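Local atomic coordinates of oligopeptide-binding protein AppA (Bacillus subtilis, PDB entry 1XOC), a protein that serves as the peptide-binding component of an ABC oligopeptide permease and can take the place of the Opp system in sporulation and genetic competence. Residues K116-S121 / M405-W410; K189-K194 / Y198-A203; Q299-D304 / F485-N490. All blocks are in the same frame, centred on the assembly; numbering follows the deposited sequence.

Contact 2 is a hairpin in the four-stranded mixed sheet, while contacts 1 and 3 join residues far apart in the chain. Residues 116-121 come first, then both strands of contact 2, then 299-304, 405-410 and 485-490, so contacts 1 and 3 interlock along the sequence. The loop 405-410 leads into strand 414-420, which belongs to the same mixed sheet as strand 483-496 of contact 3. Centres lie about 27 Å (contacts 1 and 2), 29 Å (1 and 3) and 33 Å (2 and 3) apart. Contacts 1 and 3, on opposite sides of the chain's centre and each with a zinc ion, border the peptide-binding region, while contact 2 ties two strands of a separate sheet.

Contact 1 (K116-S121 / M405-W410); sequences KGERGS and MNPPNW. With ZN (zinc ion), chain L.
Glu-118 meets Asn-406 and Pro-407 through the course of its side chain: CG stands anti to the carbonyl carbon, beside the backbone N (chi1 -82°), and the chain then bends at chi2 (76°), bringing the carboxylate to the zinc ion. The CG methylene is thereby laid against the second loop. Glu-118 CG lies 3.5 Å from Asn-406 OD1 and 3.9 Å from Pro-407 CD, the latter as the two side chains pass in opposite directions.

The carboxylate and the Asn-406 amide are not parallel; their planes are 50° apart. That amide is turned to partners of its own, ND2 to Val-402 O and OD1 to Tyr-442 OH, and its oxygen meets the glutamate at the CG methylene.

The polar link between the loops runs through the metal and its waters. Glu-118 OE1 binds zinc at 2.2 Å, and four waters make up the rest of the coordination. One of them, water 2, gives one proton to Glu-118 OE2 at 2.6 Å and the other to Pro-407 O at 3.1 Å, tying the loops together. Water 1, a further zinc ligand, lies 3.0 Å from Lys-116 O, back on the loop that carries Glu-118.

Pro-407 O is presented by a tight turn with a cis peptide before Pro-408, the type VI arrangement, in which Asn-406 O accepts from Asn-409 N at 2.9 Å. The Trp-410 ring lies with one face against this turn and meets Trp-444 edge-to-face. Next to Glu-118, Arg-119 hydrogen-bonds the backbone of the bound peptide, and Asn-406 packs against one of its polar side chains.

The chemistry implies a hydrated bridge: zinc probably polarises water 2, strengthening its donation to both loops, and Glu-118 is the one residue gripping the metal directly beside the peptide-binding cleft.

Contact 2 (K189-K194 / Y198-A203); sequences KFKEWK and YIKLEA
Lys-191 N and Glu-192 N both reach Lys-200 O, at 3.0 and 3.3 Å, making a classic beta bulge in this antiparallel hairpin. One carbonyl thus serves two donors, and the pairing slips by one residue between Phe-190/Leu-201 and Glu-192/Lys-200. Regular ladder bonds resume on either side, such as Lys-189 N to Glu-202 O and Lys-200 N to Glu-192 O.

On the polar face Tyr-198 bridges to Glu-192 and Lys-194. Tyr-198 OH donates to Glu-192 OE1 at 2.9 Å, coming from above the carboxylate, 55° out of that plane, with ring and carboxylate almost perpendicular. A first torsion of 63°, CG between backbone N and carbonyl carbon, swings the ring across to Lys-194, whose CB sits over one face, 3.8 Å from the ring centroid. Lys-191 and Lys-200 run side by side, with Lys-191 NZ 4.2 Å from Lys-200 NZ. Glu-202 OE2 lies 3.4 Å from Lys-191 CD.

On the apolar face Ile-199 CG1 makes a CH-pi contact with Trp-193, 3.6 Å from the centroid of the five-membered ring. Phe-190 and Leu-201 continue this face and pack on Leu-52 of helix 43-52.

Further out, Glu-31 accepts from Trp-193 NE1, Lys-180 makes a cation-pi contact with the indole, and strand 216-221 bonds to the backbone of Ile-199 and Leu-201.

The result is a two-sided hairpin: its hydrophobic side faces the protein, and on the lysine-rich side the nearby Glu-202 carboxylate would partly offset the repulsion between Lys-191 and Lys-200.

Contact 3 (Q299-D304 / F485-N490); sequences QVLDGD and FLYYPN. With ZN (zinc ion), chain E.
Asp-304 and Asn-490 are joined by a side-chain hydrogen bond: Asn-490 ND2 donates to Asp-304 OD2 over 2.9 Å at an N-H...O angle of 161°. The donor approaches the anti side of that oxygen, 30° out of the carboxylate plane, while the acceptor lies close to the plane of the amide. The two planes are steeply turned against each other. Beside it a water bridges the two backbones, accepting from Asn-490 N at 2.9 Å and donating to Asp-304 O at 2.8 Å, so side chain and backbone are both linked.

The zinc ion is bound mainly by the other carboxylate oxygen. Asp-304 OD1 coordinates zinc at 2.0 Å, with OD2 a longer 2.7 Å away, and His-492 NE2 is the second protein ligand. Asn-490 thus lies in the second shell, and its bond to OD2 probably limits the rotation of the carboxylate that holds the metal.

The apolar part is a CH-pi contact. Leu-301 CD2 stands over the middle of one face of Tyr-487, 4.1 Å from the ring centroid. With chi1 at 55°, the tyrosine's CG sits between its backbone N and carbonyl carbon, which turns a face of the ring to Leu-301 CD2.

Leu-301 and Asp-304 are placed by a type I' turn, closed by Asp-304 N to Leu-301 O, at the end of helix 293-300. Across from it, a classic beta bulge sets Leu-486 and Tyr-487 against Val-267 of strand 265-271. Val-372 of helix 371-385 touches both Leu-301 and Tyr-487, and the tyrosine also packs on the backbone of the bound peptide, so the contact lies where the end of helix 293-300, helix 371-385 and strand 483-496 meet.

Contact 1 (K116-S121 / M405-W410)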
loop_
_atom_site.group_PDB
_atom_site.type_symbol
_atom_site.label_atom_id
_atom_site.label_comp_id
_atom_site.label_asym_id
_atom_site.label_seq_id
_atom_site.Cartn_x
_atom_site.Cartn_y
_atom_site.Cartn_z
ATOM N N LYS A 116 -19.174 0.955 5.575
ATOM C CA LYS A 116 -19.060 1.186 4.133
ATOM C C LYS A 116 -17.623 1.319 3.598
ATOM O O LYS A 116 -17.419 1.778 2.481
ATOM C CB LYS A 116 -19.904 2.418 3.741
ATOM C CG LYS A 116 -21.364 2.178 3.986
ATOM C CD LYS A 116 -22.275 3.380 3.706
ATOM C CE LYS A 116 -23.731 3.007 3.979
ATOM N NZ LYS A 116 -23.895 2.228 5.264
ATOM N N GLY A 117 -16.641 0.850 4.342
ATOM C CA GLY A 117 -15.241 0.959 3.955
ATOM C C GLY A 117 -14.786 -0.183 3.073
ATOM O O GLY A 117 -15.538 -1.127 2.826
ATOM N N GLU A 118 -13.547 -0.064 2.583
ATOM C CA GLU A 118 -12.910 -1.079 1.734
ATOM C C GLU A 118 -12.006 -2.047 2.491
ATOM O O GLU A 118 -11.349 -2.858 1.849
ATOM C CB GLU A 118 -12.086 -0.412 0.617
ATOM C CG GLU A 118 -12.915 0.035 -0.601
ATOM C CD GLU A 118 -13.740 1.308 -0.369
ATOM O OE1 GLU A 118 -13.146 2.331 0.002
ATOM O OE2 GLU A 118 -14.971 1.267 -0.590
ATOM N N ARG A 119 -11.969 -1.961 3.829
ATOM C CA ARG A 119 -11.052 -2.767 4.641
ATOM C C ARG A 119 -11.719 -3.954 5.312
ATOM O O ARG A 119 -11.170 -4.517 6.278
ATOM C CB ARG A 119 -10.344 -1.881 5.681
ATOM C CG ARG A 119 -9.418 -0.838 5.079
ATOM C CD ARG A 119 -8.354 -1.460 4.243
ATOM N NE ARG A 119 -7.251 -0.558 4.004
ATOM C CZ ARG A 119 -6.131 -0.941 3.404
ATOM N NH1 ARG A 119 -5.959 -2.210 3.062
ATOM N NH2 ARG A 119 -5.180 -0.067 3.196
ATOM N N GLY A 120 -12.857 -4.395 4.785
ATOM C CA GLY A 120 -13.581 -5.516 5.396
ATOM C C GLY A 120 -12.774 -6.798 5.549
ATOM O O GLY A 120 -12.960 -7.502 6.533
ATOM N N SER A 121 -11.899 -7.076 4.582
ATOM C CA SER A 121 -11.048 -8.285 4.535
ATOM C C SER A 121 -10.222 -8.466 5.805
ATOM O O SER A 121 -10.016 -9.581 6.283
ATOM C CB SER A 121 -10.074 -8.202 3.349
ATOM O OG SER A 121 -9.736 -9.520 2.916
ATOM N N MET A 405 -10.082 4.256 -8.671
ATOM C CA MET A 405 -9.822 2.826 -8.798
ATOM C C MET A 405 -10.685 2.014 -7.837
ATOM O O MET A 405 -11.047 0.878 -8.144
ATOM C CB MET A 405 -8.337 2.507 -8.553
ATOM C CG MET A 405 -7.855 2.675 -7.170
ATOM S SD MET A 405 -6.062 2.340 -7.066
ATOM C CE MET A 405 -5.445 3.722 -7.945
ATOM N N ASN A 406 -11.048 2.615 -6.704
ATOM C CA ASN A 406 -11.772 1.923 -5.631
ATOM C C ASN A 406 -13.252 1.707 -5.939
ATOM O O ASN A 406 -13.831 2.433 -6.739
ATOM C CB ASN A 406 -11.623 2.704 -4.302
ATOM C CG ASN A 406 -10.413 2.277 -3.512
ATOM O OD1 ASN A 406 -10.449 1.256 -2.830
ATOM N ND2 ASN A 406 -9.324 3.040 -3.606
ATOM N N PRO A 407 -13.889 0.719 -5.298
ATOM C CA PRO A 407 -15.334 0.637 -5.328
ATOM C C PRO A 407 -15.920 1.958 -4.838
ATOM O O PRO A 407 -15.286 2.618 -4.000
ATOM C CB PRO A 407 -15.646 -0.464 -4.309
ATOM C CG PRO A 407 -14.411 -1.224 -4.163
ATOM C CD PRO A 407 -13.277 -0.334 -4.474
ATOM N N PRO A 408 -17.088 2.361 -5.350
ATOM C CA PRO A 408 -17.932 1.724 -6.351
ATOM C C PRO A 408 -17.647 2.158 -7.794
ATOM O O PRO A 408 -18.532 2.023 -8.651
ATOM C CB PRO A 408 -19.320 2.225 -5.951
ATOM C CG PRO A 408 -19.046 3.612 -5.535
ATOM C CD PRO A 408 -17.719 3.599 -4.854
ATOM N N ASN A 409 -16.439 2.670 -8.059
ATOM C CA ASN A 409 -16.140 3.360 -9.324
ATOM C C ASN A 409 -15.409 2.481 -10.337
ATOM O O ASN A 409 -15.878 2.300 -11.462
ATOM C CB ASN A 409 -15.324 4.624 -9.057
ATOM C CG ASN A 409 -16.028 5.582 -8.128
ATOM O OD1 ASN A 409 -15.404 6.183 -7.242
ATOM N ND2 ASN A 409 -17.315 5.761 -8.333
ATOM N N TRP A 410 -14.266 1.929 -9.947
ATOM C CA TRP A 410 -13.442 1.147 -10.865
ATOM C C TRP A 410 -13.277 1.833 -12.211
ATOM O O TRP A 410 -13.372 1.201 -13.275
ATOM C CB TRP A 410 -14.042 -0.226 -11.076
ATOM C CG TRP A 410 -14.295 -0.946 -9.793
ATOM C CD1 TRP A 410 -13.366 -1.545 -8.981
ATOM C CD2 TRP A 410 -15.566 -1.194 -9.202
ATOM N NE1 TRP A 410 -13.991 -2.116 -7.903
ATOM C CE2 TRP A 410 -15.342 -1.925 -8.020
ATOM C CE3 TRP A 410 -16.877 -0.851 -9.546
ATOM C CZ2 TRP A 410 -16.388 -2.338 -7.193
ATOM C CZ3 TRP A 410 -17.913 -1.256 -8.740
ATOM C CH2 TRP A 410 -17.665 -1.992 -7.564
HETATM ZN ZN ZN L . -14.328 4.143 -0.221
HETATM O O HOH W 1 -15.596 3.991 1.478
HETATM O O HOH W 2 -15.882 3.632 -1.129
HETATM O O HOH W 3 -13.407 5.614 0.784
HETATM O O HOH W 4 -12.608 5.028 -1.668
#

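Contact 2 (K189-K194 / Y198-A203)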
loop_
_atom_site.group_PDB
_atom_site.type_symbol
_atom_site.label_atom_id
_atom_site.label_comp_id
_atom_site.label_asym_id
_atom_site.label_seq_id
_atom_site.Cartn_x
_atom_site.Cartn_y
_atom_site.Cartn_z
ATOM N N LYS A 189 0.919 15.143 17.080
ATOM C CA LYS A 189 -0.432 15.730 17.081
ATOM C C LYS A 189 -0.692 16.540 15.795
ATOM O O LYS A 189 0.213 17.137 15.239
ATOM C CB LYS A 189 -0.579 16.715 18.237
ATOM C CG LYS A 189 -0.264 16.239 19.589
ATOM C CD LYS A 189 -0.425 17.409 20.596
ATOM C CE LYS A 189 0.564 18.546 20.308
ATOM N NZ LYS A 189 0.880 19.468 21.457
ATOM N N PHE A 190 -1.932 16.543 15.338
ATOM C CA PHE A 190 -2.320 17.333 14.177
ATOM C C PHE A 190 -2.291 18.821 14.467
ATOM O O PHE A 190 -2.869 19.265 15.443
ATOM C CB PHE A 190 -3.725 16.893 13.719
ATOM C CG PHE A 190 -4.243 17.620 12.512
ATOM C CD1 PHE A 190 -3.988 17.140 11.236
ATOM C CD2 PHE A 190 -4.968 18.793 12.657
ATOM C CE1 PHE A 190 -4.498 17.820 10.113
ATOM C CE2 PHE A 190 -5.471 19.481 11.544
ATOM C CZ PHE A 190 -5.223 18.986 10.273
ATOM N N LYS A 191 -1.642 19.592 13.597
ATOM C CA LYS A 191 -1.693 21.052 13.675
ATOM C C LYS A 191 -2.498 21.684 12.533
ATOM O O LYS A 191 -3.365 22.513 12.777
ATOM C CB LYS A 191 -0.275 21.617 13.716
ATOM C CG LYS A 191 -0.237 23.132 13.879
ATOM C CD LYS A 191 1.175 23.694 13.848
ATOM C CE LYS A 191 1.184 25.115 14.351
ATOM N NZ LYS A 191 0.014 25.893 13.808
ATOM N N GLU A 192 -2.185 21.340 11.290
ATOM C CA GLU A 192 -2.776 22.016 10.142
ATOM C C GLU A 192 -2.667 21.153 8.896
ATOM O O GLU A 192 -1.687 20.429 8.740
ATOM C CB GLU A 192 -2.029 23.307 9.890
ATOM C CG GLU A 192 -2.681 24.136 8.792
ATOM C CD GLU A 192 -1.924 25.421 8.452
ATOM O OE1 GLU A 192 -0.764 25.595 8.931
ATOM O OE2 GLU A 192 -2.512 26.257 7.701
ATOM N N TRP A 193 -3.695 21.193 8.059
ATOM C CA TRP A 193 -3.642 20.621 6.714
ATOM C C TRP A 193 -4.077 21.700 5.718
ATOM O O TRP A 193 -5.274 22.023 5.586
ATOM C CB TRP A 193 -4.508 19.366 6.621
ATOM C CG TRP A 193 -4.522 18.673 5.287
ATOM C CD1 TRP A 193 -3.812 18.995 4.154
ATOM C CD2 TRP A 193 -5.290 17.523 4.960
ATOM N NE1 TRP A 193 -4.110 18.092 3.139
ATOM C CE2 TRP A 193 -5.007 17.180 3.613
ATOM C CE3 TRP A 193 -6.185 16.727 5.683
ATOM C CZ2 TRP A 193 -5.589 16.064 2.983
ATOM C CZ3 TRP A 193 -6.768 15.637 5.052
ATOM C CH2 TRP A 193 -6.488 15.334 3.705
ATOM N N LYS A 194 -3.079 22.298 5.080
ATOM C CA LYS A 194 -3.292 23.283 4.026
ATOM C C LYS A 194 -3.419 22.486 2.736
ATOM O O LYS A 194 -2.432 21.888 2.260
ATOM C CB LYS A 194 -2.120 24.240 3.977
ATOM C CG LYS A 194 -2.339 25.337 2.944
ATOM C CD LYS A 194 -2.149 26.778 3.435
ATOM C CE LYS A 194 -3.139 27.681 2.691
ATOM N NZ LYS A 194 -3.022 29.146 2.941
ATOM N N TYR A 198 0.512 21.095 2.359
ATOM C CA TYR A 198 1.191 20.371 3.450
ATOM C C TYR A 198 0.282 19.988 4.599
ATOM O O TYR A 198 -0.748 20.565 4.816
ATOM C CB TYR A 198 2.349 21.210 4.028
ATOM C CG TYR A 198 1.892 22.505 4.658
ATOM C CD1 TYR A 198 1.919 23.687 3.950
ATOM C CD2 TYR A 198 1.424 22.532 5.971
ATOM C CE1 TYR A 198 1.486 24.859 4.533
ATOM C CE2 TYR A 198 1.001 23.715 6.562
ATOM C CZ TYR A 198 1.034 24.856 5.840
ATOM O OH TYR A 198 0.598 26.040 6.429
ATOM N N ILE A 199 0.746 19.004 5.352
ATOM C CA ILE A 199 0.173 18.625 6.635
ATOM C C ILE A 199 1.289 18.829 7.656
ATOM O O ILE A 199 2.377 18.259 7.509
ATOM C CB ILE A 199 -0.250 17.153 6.642
ATOM C CG1 ILE A 199 -1.368 16.954 5.610
ATOM C CG2 ILE A 199 -0.682 16.732 8.040
ATOM C CD1 ILE A 199 -1.649 15.559 5.250
ATOM N N LYS A 200 1.009 19.608 8.689
ATOM C CA LYS A 200 1.973 19.879 9.758
ATOM C C LYS A 200 1.530 19.206 11.043
ATOM O O LYS A 200 0.378 19.327 11.456
ATOM C CB LYS A 200 2.086 21.389 9.991
ATOM C CG LYS A 200 3.287 21.766 10.878
ATOM C CD LYS A 200 3.418 23.254 10.918
ATOM C CE LYS A 200 4.300 23.758 12.065
ATOM N NZ LYS A 200 3.901 25.159 12.441
ATOM N N LEU A 201 2.443 18.434 11.633
ATOM C CA LEU A 201 2.248 17.770 12.919
ATOM C C LEU A 201 3.311 18.212 13.933
ATOM O O LEU A 201 4.436 18.551 13.546
ATOM C CB LEU A 201 2.361 16.256 12.766
ATOM C CG LEU A 201 1.608 15.556 11.624
ATOM C CD1 LEU A 201 1.860 14.087 11.649
ATOM C CD2 LEU A 201 0.120 15.751 11.681
ATOM N N GLU A 202 2.946 18.193 15.219
ATOM C CA GLU A 202 3.801 18.672 16.326
ATOM C C GLU A 202 4.022 17.510 17.267
ATOM O O GLU A 202 3.124 16.677 17.457
ATOM C CB GLU A 202 3.097 19.770 17.135
ATOM C CG GLU A 202 2.911 21.044 16.400
ATOM C CD GLU A 202 2.295 22.156 17.265
ATOM O OE1 GLU A 202 1.568 21.808 18.234
ATOM O OE2 GLU A 202 2.515 23.348 16.937
ATOM N N ALA A 203 5.191 17.475 17.891
ATOM C CA ALA A 203 5.510 16.436 18.853
ATOM C C ALA A 203 4.484 16.407 19.941
ATOM O O ALA A 203 4.130 17.448 20.489
ATOM C CB ALA A 203 6.886 16.661 19.460
HETATM O O HOH W 5 2.058 18.146 23.199
#

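Contact 3 (Q299-D304 / F485-N490)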
loop_
_atom_site.group_PDB
_atom_site.type_symbol
_atom_site.label_atom_id
_atom_site.label_comp_id
_atom_site.label_asym_id
_atom_site.label_seq_id
_atom_site.Cartn_x
_atom_site.Cartn_y
_atom_site.Cartn_z
ATOM N N GLN A 299 15.725 1.505 -19.168
ATOM C CA GLN A 299 15.457 2.805 -19.751
ATOM C C GLN A 299 14.980 3.730 -18.650
ATOM O O GLN A 299 15.645 4.712 -18.330
ATOM C CB GLN A 299 14.395 2.622 -20.855
ATOM C CG GLN A 299 14.091 3.788 -21.766
ATOM C CD GLN A 299 13.105 3.399 -22.876
ATOM O OE1 GLN A 299 12.833 2.210 -23.118
ATOM N NE2 GLN A 299 12.572 4.395 -23.550
ATOM N N VAL A 300 13.885 3.364 -18.004
ATOM C CA VAL A 300 13.201 4.243 -17.089
ATOM C C VAL A 300 13.809 4.295 -15.672
ATOM O O VAL A 300 13.747 5.342 -15.019
ATOM C CB VAL A 300 11.710 3.890 -17.021
ATOM C CG1 VAL A 300 10.991 4.888 -16.210
ATOM C CG2 VAL A 300 11.113 3.844 -18.434
ATOM N N LEU A 301 14.360 3.175 -15.189
ATOM C CA LEU A 301 14.947 3.089 -13.833
ATOM C C LEU A 301 16.493 3.134 -13.864
ATOM O O LEU A 301 17.151 3.007 -12.826
ATOM C CB LEU A 301 14.524 1.783 -13.105
ATOM C CG LEU A 301 13.084 1.514 -12.656
ATOM C CD1 LEU A 301 12.565 2.695 -11.893
ATOM C CD2 LEU A 301 12.164 1.189 -13.789
ATOM N N ASP A 302 17.073 3.331 -15.046
ATOM C CA ASP A 302 18.523 3.274 -15.209
ATOM C C ASP A 302 19.097 1.977 -14.619
ATOM O O ASP A 302 20.169 1.960 -14.029
ATOM C CB ASP A 302 19.187 4.519 -14.594
ATOM C CG ASP A 302 19.007 5.765 -15.461
ATOM O OD1 ASP A 302 18.287 5.701 -16.494
ATOM O OD2 ASP A 302 19.586 6.825 -15.107
ATOM N N GLY A 303 18.359 0.893 -14.800
ATOM C CA GLY A 303 18.798 -0.415 -14.368
ATOM C C GLY A 303 18.675 -0.692 -12.886
ATOM O O GLY A 303 19.118 -1.725 -12.406
ATOM N N ASP A 304 18.009 0.196 -12.150
ATOM C CA ASP A 304 17.925 0.113 -10.695
ATOM C C ASP A 304 16.584 -0.454 -10.274
ATOM O O ASP A 304 15.615 0.276 -10.134
ATOM C CB ASP A 304 18.147 1.513 -10.131
ATOM C CG ASP A 304 18.453 1.530 -8.636
ATOM O OD1 ASP A 304 19.416 2.193 -8.227
ATOM O OD2 ASP A 304 17.650 1.008 -7.848
ATOM N N PHE A 485 3.061 -7.708 -14.273
ATOM C CA PHE A 485 3.954 -7.356 -13.201
ATOM C C PHE A 485 5.144 -6.652 -13.822
ATOM O O PHE A 485 5.685 -7.128 -14.810
ATOM C CB PHE A 485 4.352 -8.620 -12.417
ATOM C CG PHE A 485 3.185 -9.270 -11.740
ATOM C CD1 PHE A 485 2.504 -10.323 -12.359
ATOM C CD2 PHE A 485 2.720 -8.798 -10.529
ATOM C CE1 PHE A 485 1.381 -10.895 -11.761
ATOM C CE2 PHE A 485 1.615 -9.362 -9.932
ATOM C CZ PHE A 485 0.947 -10.416 -10.543
ATOM N N LEU A 486 5.553 -5.503 -13.272
ATOM C CA LEU A 486 6.612 -4.707 -13.888
ATOM C C LEU A 486 7.950 -4.844 -13.168
ATOM O O LEU A 486 8.898 -5.347 -13.749
ATOM C CB LEU A 486 6.182 -3.232 -14.055
ATOM C CG LEU A 486 5.047 -2.909 -15.061
ATOM C CD1 LEU A 486 4.712 -1.427 -14.946
ATOM C CD2 LEU A 486 5.374 -3.317 -16.488
ATOM N N TYR A 487 8.049 -4.395 -11.922
ATOM C CA TYR A 487 9.305 -4.493 -11.194
ATOM C C TYR A 487 9.159 -4.413 -9.678
ATOM O O TYR A 487 8.147 -3.980 -9.163
ATOM C CB TYR A 487 10.313 -3.449 -11.663
ATOM C CG TYR A 487 9.791 -2.044 -11.602
ATOM C CD1 TYR A 487 9.042 -1.541 -12.631
ATOM C CD2 TYR A 487 10.046 -1.224 -10.517
ATOM C CE1 TYR A 487 8.548 -0.288 -12.595
ATOM C CE2 TYR A 487 9.547 0.066 -10.480
ATOM C CZ TYR A 487 8.797 0.517 -11.533
ATOM O OH TYR A 487 8.275 1.787 -11.554
ATOM N N TYR A 488 10.207 -4.839 -8.986
ATOM C CA TYR A 488 10.346 -4.622 -7.541
ATOM C C TYR A 488 11.225 -3.403 -7.300
ATOM O O TYR A 488 12.411 -3.422 -7.635
ATOM C CB TYR A 488 10.998 -5.849 -6.892
ATOM C CG TYR A 488 10.251 -7.128 -7.166
ATOM C CD1 TYR A 488 8.942 -7.294 -6.754
ATOM C CD2 TYR A 488 10.878 -8.201 -7.791
ATOM C CE1 TYR A 488 8.244 -8.474 -7.016
ATOM C CE2 TYR A 488 10.198 -9.390 -8.047
ATOM C CZ TYR A 488 8.883 -9.519 -7.656
ATOM O OH TYR A 488 8.215 -10.702 -7.929
ATOM N N PRO A 489 10.648 -2.313 -6.783
ATOM C CA PRO A 489 11.432 -1.097 -6.672
ATOM C C PRO A 489 12.331 -1.023 -5.468
ATOM O O PRO A 489 12.063 -1.679 -4.450
ATOM C CB PRO A 489 10.370 -0.044 -6.483
ATOM C CG PRO A 489 9.273 -0.723 -5.831
ATOM C CD PRO A 489 9.257 -2.096 -6.357
ATOM N N ASN A 490 13.364 -0.188 -5.560
ATOM C CA ASN A 490 14.212 0.120 -4.403
ATOM C C ASN A 490 13.874 1.523 -3.895
ATOM O O ASN A 490 13.530 2.406 -4.671
ATOM C CB ASN A 490 15.676 0.098 -4.812
ATOM C CG ASN A 490 16.109 -1.266 -5.304
ATOM O OD1 ASN A 490 15.929 -2.245 -4.572
ATOM N ND2 ASN A 490 16.712 -1.353 -6.494
HETATM ZN ZN ZN E . 19.517 2.149 -6.233
HETATM O O HOH W 6 14.084 1.139 -8.003
#